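Local coordinates for plexin-A4 (Homo sapiens, PDB 4E74), which is a semaphorin-receptor family member whose cytoplasmic region includes this ubiquitin-like domain, which probably binds Rho-family GTPases, at residues A[64-68]-A[77-81]. Sequence-based numbering, arbitrary orientation.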
loop_
_atom_site.group_PDB
_atom_site.type_symbol
_atom_site.label_atom_id
_atom_site.label_comp_id
_atom_site.label_asym_id
_atom_site.label_seq_id
_atom_site.Cartn_x
_atom_site.Cartn_y
_atom_site.Cartn_z
ATOM N N ASP A 64 9.690 3.392 6.754
ATOM C CA ASP A 64 10.231 4.730 6.752
ATOM C C ASP A 64 9.783 5.577 7.938
ATOM O O ASP A 64 10.089 6.760 7.995
ATOM C CB ASP A 64 9.845 5.449 5.443
ATOM C CG ASP A 64 10.464 4.791 4.200
ATOM O OD1 ASP A 64 11.506 4.075 4.299
ATOM O OD2 ASP A 64 9.883 4.980 3.112
ATOM N N MET A 65 9.045 4.958 8.880
ATOM C CA MET A 65 8.437 5.636 10.036
ATOM C C MET A 65 8.866 4.864 11.293
ATOM O O MET A 65 9.179 3.683 11.203
ATOM C CB MET A 65 6.896 5.548 9.957
ATOM C CG MET A 65 6.256 6.120 8.700
ATOM S SD MET A 65 6.673 7.843 8.428
ATOM C CE MET A 65 5.784 8.572 9.757
ATOM N N ASP A 66 8.831 5.536 12.423
ATOM C CA ASP A 66 9.035 4.894 13.746
ATOM C C ASP A 66 7.810 5.121 14.635
ATOM O O ASP A 66 7.156 6.164 14.600
ATOM C CB ASP A 66 10.305 5.459 14.438
ATOM C CG ASP A 66 11.549 4.745 14.051
ATOM O OD1 ASP A 66 11.616 3.480 14.063
ATOM O OD2 ASP A 66 12.557 5.486 13.742
ATOM N N LEU A 67 7.520 4.131 15.505
ATOM C CA LEU A 67 6.469 4.233 16.472
ATOM C C LEU A 67 6.950 4.912 17.744
ATOM O O LEU A 67 7.901 4.438 18.367
ATOM C CB LEU A 67 5.944 2.829 16.837
ATOM C CG LEU A 67 4.714 2.744 17.755
ATOM C CD1 LEU A 67 3.466 3.459 17.192
ATOM C CD2 LEU A 67 4.429 1.279 18.079
ATOM N N GLU A 68 6.286 5.983 18.131
ATOM C CA GLU A 68 6.659 6.725 19.353
ATOM C C GLU A 68 5.595 6.537 20.415
ATOM O O GLU A 68 4.432 6.927 20.229
ATOM C CB GLU A 68 6.813 8.196 19.051
ATOM C CG GLU A 68 7.360 9.068 20.192
ATOM C CD GLU A 68 7.403 10.517 19.813
ATOM O OE1 GLU A 68 6.343 11.098 19.463
ATOM O OE2 GLU A 68 8.515 11.103 19.953
ATOM N N MET A 77 9.098 7.481 23.864
ATOM C CA MET A 77 10.000 6.391 23.603
ATOM C C MET A 77 9.787 5.803 22.198
ATOM O O MET A 77 8.652 5.493 21.812
ATOM C CB MET A 77 9.816 5.295 24.688
ATOM C CG MET A 77 10.069 5.786 26.135
ATOM S SD MET A 77 10.084 4.385 27.256
ATOM C CE MET A 77 10.211 3.017 26.091
ATOM N N ILE A 78 10.868 5.569 21.473
ATOM C CA ILE A 78 10.780 4.902 20.162
ATOM C C ILE A 78 10.821 3.383 20.302
ATOM O O ILE A 78 11.718 2.810 20.921
ATOM C CB ILE A 78 11.872 5.403 19.191
ATOM C CG1 ILE A 78 11.720 6.924 18.938
ATOM C CG2 ILE A 78 11.841 4.591 17.903
ATOM C CD1 ILE A 78 10.432 7.370 18.236
ATOM N N LEU A 79 9.781 2.721 19.788
ATOM C CA LEU A 79 9.662 1.282 19.782
ATOM C C LEU A 79 9.925 0.776 18.384
ATOM O O LEU A 79 9.563 1.447 17.394
ATOM C CB LEU A 79 8.231 0.904 20.252
ATOM C CG LEU A 79 7.678 1.544 21.522
ATOM C CD1 LEU A 79 6.300 0.955 21.854
ATOM C CD2 LEU A 79 8.674 1.346 22.691
ATOM N N GLN A 80 10.601 -0.366 18.275
ATOM C CA GLN A 80 10.939 -0.952 17.011
ATOM C C GLN A 80 11.130 -2.453 17.116
ATOM O O GLN A 80 11.142 -3.003 18.215
ATOM C CB GLN A 80 12.202 -0.280 16.408
ATOM C CG GLN A 80 13.431 -0.425 17.277
ATOM C CD GLN A 80 14.656 0.280 16.674
ATOM O OE1 GLN A 80 14.995 0.088 15.480
ATOM N NE2 GLN A 80 15.371 0.994 17.508
ATOM N N ASP A 81 11.243 -3.111 15.986
ATOM C CA ASP A 81 11.345 -4.589 15.930
ATOM C C ASP A 81 12.605 -5.116 16.680
ATOM O O ASP A 81 12.550 -6.152 17.329
ATOM C CB ASP A 81 11.434 -5.098 14.505
ATOM C CG ASP A 81 10.103 -5.047 13.727
ATOM O OD1 ASP A 81 9.030 -4.812 14.320
ATOM O OD2 ASP A 81 10.185 -5.271 12.499
HETATM O O HOH W 1 9.525 1.869 14.745
#
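Ile78 spreads its two branches over Asp66 and Glu68, two residues apart on strand 65-68. Its CG2 methyl meets the side of Asp66, 3.9 Å from Asp66 CG, the two side chains running roughly perpendicular. The other branch, with CG1 anti to the carbonyl carbon (chi1 -61°), carries CD1 to 3.8 Å from Glu68 CB. The extended Glu68 chain crosses the isoleucine at a slant, CD1 lying against its CB and CG, and OE1 goes on to a salt bridge with Arg70. Leu67 and Leu79 point to the opposite face of the sheet, where Leu67 CD2 lies 4.2 Å from Leu79 CD1, a loose apolar contact; there Leu67 also packs on Val42 and Ile46 of helix 39-50, and Leu79 on Val103. The two strands form a beta hairpin at the edge of the mixed sheet of this ubiquitin-like domain, with 65-70 lying between 108-113 and the outermost strand 76-79. Leu79 N donates to Leu67 O at 2.9 Å in a nearly straight bond (168° at the hydrogen). Ile78 CA adds a CA-H...O contact to the same oxygen, and Glu68 CA makes another to Met77 O. The return bond of the Leu67-Leu79 pair is not made directly: a water stands between, accepting from Leu67 N at 3.1 Å and donating to Leu79 O at 2.7 Å. With CG turned beside its own N (chi1 -87°), Asp66 sets OD1 where this water can donate to it, also at 2.7 Å.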